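PDB 3FI9: malate dehydrogenase from Porphyromonas gingivalis, which probably catalyses the NAD-dependent interconversion of malate and oxaloacetate. Local coordinates for residues A29-T34 with M247-M252; E103-L108 with L134-Y139. All coordinates share one frame; numbering follows the deposited sequence.

Contact 1. Residues A29-T34 with M247-M252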
loop_
_atom_site.group_PDB
_atom_site.type_symbol
_atom_site.label_atom_id
_atom_site.label_comp_id
_atom_site.label_asym_id
_atom_site.label_seq_id
_atom_site.Cartn_x
_atom_site.Cartn_y
_atom_site.Cartn_z
ATOM N N ALA A 29 1.155 -2.326 8.909
ATOM C CA ALA A 29 0.883 -3.755 9.091
ATOM C C ALA A 29 1.869 -4.621 8.316
ATOM O O ALA A 29 2.388 -5.596 8.849
ATOM C CB ALA A 29 -0.584 -4.070 8.691
ATOM N N MET A 30 2.146 -4.293 7.046
ATOM C CA MET A 30 3.127 -5.091 6.313
ATOM C C MET A 30 4.485 -5.096 6.979
ATOM O O MET A 30 5.207 -6.110 6.967
ATOM C CB MET A 30 3.310 -4.562 4.865
ATOM C CG MET A 30 2.117 -4.824 3.950
ATOM S SD MET A 30 2.176 -4.077 2.268
ATOM C CE MET A 30 3.636 -5.053 1.668
ATOM N N MET A 31 4.879 -3.928 7.502
ATOM C CA MET A 31 6.205 -3.783 8.108
ATOM C C MET A 31 6.283 -4.479 9.491
ATOM O O MET A 31 7.325 -4.496 10.104
ATOM C CB MET A 31 6.578 -2.299 8.269
ATOM C CG MET A 31 7.033 -1.606 6.957
ATOM S SD MET A 31 7.543 0.153 7.304
ATOM C CE MET A 31 7.902 0.651 5.608
ATOM N N ARG A 32 5.145 -4.968 9.975
ATOM C CA ARG A 32 5.045 -5.599 11.286
ATOM C C ARG A 32 5.687 -4.744 12.362
ATOM O O ARG A 32 6.539 -5.215 13.123
ATOM C CB ARG A 32 5.622 -7.044 11.248
ATOM C CG ARG A 32 4.755 -7.931 10.324
ATOM C CD ARG A 32 5.385 -9.346 10.098
ATOM N NE ARG A 32 5.283 -10.187 11.298
ATOM C CZ ARG A 32 4.163 -10.763 11.713
ATOM N NH1 ARG A 32 3.040 -10.567 11.046
ATOM N NH2 ARG A 32 4.163 -11.550 12.784
ATOM N N LEU A 33 5.257 -3.479 12.430
ATOM C CA LEU A 33 5.820 -2.561 13.421
ATOM C C LEU A 33 5.297 -2.948 14.801
ATOM O O LEU A 33 6.088 -3.093 15.745
ATOM C CB LEU A 33 5.461 -1.113 13.102
ATOM C CG LEU A 33 5.892 -0.681 11.688
ATOM C CD1 LEU A 33 5.494 0.817 11.409
ATOM C CD2 LEU A 33 7.400 -0.908 11.521
ATOM N N THR A 34 3.985 -3.111 14.899
ATOM C CA THR A 34 3.325 -3.554 16.153
ATOM C C THR A 34 2.004 -4.248 15.802
ATOM O O THR A 34 1.270 -3.810 14.890
ATOM C CB THR A 34 3.011 -2.335 17.066
ATOM O OG1 THR A 34 2.205 -2.715 18.190
ATOM C CG2 THR A 34 2.266 -1.290 16.306
ATOM N N MET A 247 9.617 6.439 8.437
ATOM C CA MET A 247 10.093 7.288 9.575
ATOM C C MET A 247 9.690 6.712 10.945
ATOM O O MET A 247 10.557 6.641 11.858
ATOM C CB MET A 247 9.604 8.755 9.474
ATOM C CG MET A 247 9.961 9.436 8.124
ATOM S SD MET A 247 9.233 11.080 7.993
ATOM C CE MET A 247 9.895 11.918 9.393
ATOM N N ILE A 248 8.410 6.373 11.130
ATOM C CA ILE A 248 7.980 5.861 12.449
ATOM C C ILE A 248 8.644 4.480 12.746
ATOM O O ILE A 248 9.009 4.156 13.885
ATOM C CB ILE A 248 6.431 5.803 12.598
ATOM C CG1 ILE A 248 6.059 5.923 14.084
ATOM C CG2 ILE A 248 5.804 4.520 11.925
ATOM C CD1 ILE A 248 6.370 7.304 14.689
ATOM N N ARG A 249 8.846 3.677 11.718
ATOM C CA ARG A 249 9.645 2.465 11.927
ATOM C C ARG A 249 11.034 2.750 12.546
ATOM O O ARG A 249 11.461 2.049 13.463
ATOM C CB ARG A 249 9.798 1.654 10.658
ATOM C CG ARG A 249 10.774 0.481 10.854
ATOM C CD ARG A 249 10.689 -0.457 9.686
ATOM N NE ARG A 249 11.263 0.123 8.479
ATOM C CZ ARG A 249 11.268 -0.508 7.299
ATOM N NH1 ARG A 249 10.769 -1.740 7.199
ATOM N NH2 ARG A 249 11.806 0.060 6.232
ATOM N N ALA A 250 11.732 3.775 12.057
ATOM C CA ALA A 250 13.037 4.157 12.606
ATOM C C ALA A 250 12.916 4.596 14.056
ATOM O O ALA A 250 13.727 4.228 14.896
ATOM C CB ALA A 250 13.649 5.304 11.751
ATOM N N ALA A 251 11.910 5.408 14.345
ATOM C CA ALA A 251 11.680 5.869 15.717
ATOM C C ALA A 251 11.348 4.719 16.658
ATOM O O ALA A 251 11.518 4.862 17.857
ATOM C CB ALA A 251 10.569 6.893 15.770
ATOM N N MET A 252 10.825 3.621 16.114
ATOM C CA MET A 252 10.416 2.479 16.936
ATOM C C MET A 252 11.583 1.495 17.118
ATOM O O MET A 252 11.392 0.415 17.699
ATOM C CB MET A 252 9.181 1.778 16.322
ATOM C CG MET A 252 7.861 2.596 16.317
ATOM S SD MET A 252 6.387 2.109 15.261
ATOM C CE MET A 252 5.611 0.815 16.312
HETATM O O HOH W 1 9.685 -3.635 9.249
#
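The Schellman turn that closes helix 19-30, the first helix of the Rossmann-type NAD-binding domain, brings M31 and L33 against R249 and M252 at the end of helix 238-251, so the contact joins the two domains of the subunit. The turn is identified by R32, whose positive phi (49°) accompanies two bonds back into the last helical turn. L33 has the largest area buried here, and its branches diverge. CD2 sits against the aliphatic base of R249, 3.6 Å from R249 CB, whereas CD1 meets I248 CG2 at 3.8 Å. L33 CB receives the methyl of M252, with M252 CE 3.7 Å away; a bend at chi3 (82°) puts that CE against both L33 CB and T34 CG2. M31 reaches out extended and crosses the R249 side chain at about a right angle, placing its SD over one guanidinium face, 3.6 Å above the plane and offset toward the rim. In that same plane, at the edge, lies a water that accepts from R249 NH1 at 3.0 Å and donates to M31 O at 2.7 Å, a polar bridge beside the sulfur contact. R249 NH2 has a further, weak and long ion pair with E255. Around this core, M31 also packs on Y242, I245 and E246 of helix 238-251, while I248 rests on strands 77-82 and 121-124 of the mixed sheet.

Contact 2. Residues E103-L108 with L134-Y139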
loop_
_atom_site.group_PDB
_atom_site.type_symbol
_atom_site.label_atom_id
_atom_site.label_comp_id
_atom_site.label_asym_id
_atom_site.label_seq_id
_atom_site.Cartn_x
_atom_site.Cartn_y
_atom_site.Cartn_z
ATOM N N GLU A 103 -4.619 25.336 14.078
ATOM C CA GLU A 103 -5.573 24.962 15.155
ATOM C C GLU A 103 -5.722 23.443 15.308
ATOM O O GLU A 103 -5.837 22.946 16.416
ATOM C CB GLU A 103 -6.979 25.539 14.932
ATOM C CG GLU A 103 -7.077 27.068 14.856
ATOM C CD GLU A 103 -6.799 27.766 16.172
ATOM O OE1 GLU A 103 -6.309 27.118 17.110
ATOM O OE2 GLU A 103 -7.068 28.986 16.258
ATOM N N ILE A 104 -5.774 22.701 14.211
ATOM C CA ILE A 104 -5.898 21.245 14.391
ATOM C C ILE A 104 -4.601 20.717 14.972
ATOM O O ILE A 104 -4.615 19.817 15.793
ATOM C CB ILE A 104 -6.207 20.476 13.096
ATOM C CG1 ILE A 104 -7.435 21.055 12.432
ATOM C CG2 ILE A 104 -6.549 19.022 13.440
ATOM C CD1 ILE A 104 -7.489 20.724 10.907
ATOM N N ALA A 105 -3.481 21.320 14.582
ATOM C CA ALA A 105 -2.190 20.914 15.138
ATOM C C ALA A 105 -2.142 21.237 16.635
ATOM O O ALA A 105 -1.638 20.452 17.417
ATOM C CB ALA A 105 -1.031 21.617 14.421
ATOM N N ALA A 106 -2.673 22.384 17.056
ATOM C CA ALA A 106 -2.661 22.690 18.542
ATOM C C ALA A 106 -3.503 21.701 19.346
ATOM O O ALA A 106 -3.113 21.213 20.441
ATOM C CB ALA A 106 -3.157 24.100 18.821
ATOM N N GLN A 107 -4.673 21.429 18.813
ATOM C CA GLN A 107 -5.576 20.446 19.407
ATOM C C GLN A 107 -4.952 19.076 19.466
ATOM O O GLN A 107 -5.157 18.372 20.441
ATOM C CB GLN A 107 -6.925 20.389 18.662
ATOM C CG GLN A 107 -7.952 19.515 19.396
ATOM C CD GLN A 107 -8.330 20.102 20.773
ATOM O OE1 GLN A 107 -8.689 21.272 20.870
ATOM N NE2 GLN A 107 -8.227 19.293 21.834
ATOM N N LEU A 108 -4.170 18.676 18.451
ATOM C CA LEU A 108 -3.494 17.381 18.547
ATOM C C LEU A 108 -2.464 17.381 19.666
ATOM O O LEU A 108 -2.385 16.438 20.439
ATOM C CB LEU A 108 -2.817 16.994 17.230
ATOM C CG LEU A 108 -1.914 15.747 17.198
ATOM C CD1 LEU A 108 -2.693 14.509 17.650
ATOM C CD2 LEU A 108 -1.455 15.597 15.739
ATOM N N LEU A 134 5.601 22.402 14.344
ATOM C CA LEU A 134 6.105 23.212 15.500
ATOM C C LEU A 134 4.993 23.434 16.545
ATOM O O LEU A 134 5.214 23.370 17.761
ATOM C CB LEU A 134 6.640 24.562 14.995
ATOM C CG LEU A 134 7.071 25.629 16.001
ATOM C CD1 LEU A 134 8.216 25.123 16.830
ATOM C CD2 LEU A 134 7.510 26.927 15.253
ATOM N N VAL A 135 3.784 23.669 16.057
ATOM C CA VAL A 135 2.645 23.874 16.952
ATOM C C VAL A 135 2.364 22.594 17.711
ATOM O O VAL A 135 2.141 22.607 18.932
ATOM C CB VAL A 135 1.388 24.243 16.156
ATOM C CG1 VAL A 135 0.145 24.136 17.042
ATOM C CG2 VAL A 135 1.514 25.663 15.551
ATOM N N THR A 136 2.374 21.465 17.011
ATOM C CA THR A 136 2.183 20.213 17.754
ATOM C C THR A 136 3.215 20.010 18.839
ATOM O O THR A 136 2.859 19.621 19.957
ATOM C CB THR A 136 2.120 18.967 16.830
ATOM O OG1 THR A 136 0.968 19.049 16.015
ATOM C CG2 THR A 136 2.010 17.686 17.649
ATOM N N LEU A 137 4.510 20.193 18.516
ATOM C CA LEU A 137 5.571 20.084 19.508
ATOM C C LEU A 137 5.295 20.959 20.741
ATOM O O LEU A 137 5.367 20.502 21.888
ATOM C CB LEU A 137 6.925 20.495 18.876
ATOM C CG LEU A 137 8.165 20.444 19.755
ATOM C CD1 LEU A 137 8.277 19.110 20.521
ATOM C CD2 LEU A 137 9.477 20.827 18.994
ATOM N N ILE A 138 4.981 22.224 20.493
ATOM C CA ILE A 138 4.774 23.184 21.573
ATOM C C ILE A 138 3.604 22.805 22.504
ATOM O O ILE A 138 3.784 22.691 23.734
ATOM C CB ILE A 138 4.582 24.583 21.008
ATOM C CG1 ILE A 138 5.908 25.062 20.405
ATOM C CG2 ILE A 138 4.110 25.520 22.117
ATOM C CD1 ILE A 138 5.749 26.339 19.580
ATOM N N TYR A 139 2.450 22.507 21.917
ATOM C CA TYR A 139 1.292 22.108 22.712
ATOM C C TYR A 139 1.358 20.691 23.324
ATOM O O TYR A 139 0.659 20.402 24.312
ATOM C CB TYR A 139 0.046 22.241 21.894
ATOM C CG TYR A 139 -0.462 23.660 21.791
ATOM C CD1 TYR A 139 -0.032 24.498 20.768
ATOM C CD2 TYR A 139 -1.381 24.154 22.704
ATOM C CE1 TYR A 139 -0.500 25.798 20.647
ATOM C CE2 TYR A 139 -1.848 25.463 22.606
ATOM C CZ TYR A 139 -1.404 26.284 21.576
ATOM O OH TYR A 139 -1.864 27.599 21.430
#
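A106, T136 and A105 have the most surface buried where helices 94-115 and 129-140 of the Rossmann-type domain pack side by side. The local axes approach to 7.5 Å and run in roughly the same direction, 30° apart, a close spacing consistent with the two alanines at the interface. A105 and T136 are the nearest pair, their CA atoms 5.1 Å apart. The T136 hydroxyl, set beside its own backbone N by chi1 of -65°, faces A105: OG1 is 3.6 Å from A105 CB and 3.3 Å from A105 O. Whether it bonds to that carbonyl is unsettled, because T132 O, one turn back in its own helix, is its stronger partner. V135 fills the adjoining position with one branch, as its CG1 lies 3.3 Å from A106 N and also touches the CB atoms of A105 and A106. A106 also meets Y139. The two helices lie against the sheet through L108 and T136, both touching I124 of strand 121-124, while the Y139 hydroxyl is hydrogen-bonded to I322 O in the C-terminal region. The Y139 ring turns one face to A106 in a CH-pi contact: A106 CB stands 3.7 Å from the ring centroid, 15° off the normal, with CE1 as its nearest ring atom.

Contact 1 joins the NAD-binding domain to the C-terminal domain, whereas contact 2 lies wholly within the NAD-binding domain. In sequence, both segments of contact 2 fall between those of contact 1. Their centres are 23 Å apart and their nearest atoms about 11 Å, so they do not touch; strand 121-124 relates them, since I248 of contact 1 packs on its I123 and L108 and T136 of contact 2 on its I124. Residues predicted to bind NAD follow that strand: the side chain of I248 is about 9 Å from that of I125, and the side chain of A105 about 4 Å from that of F126. Contact 2 therefore lies beside the probable cofactor site, with contact 1 further back.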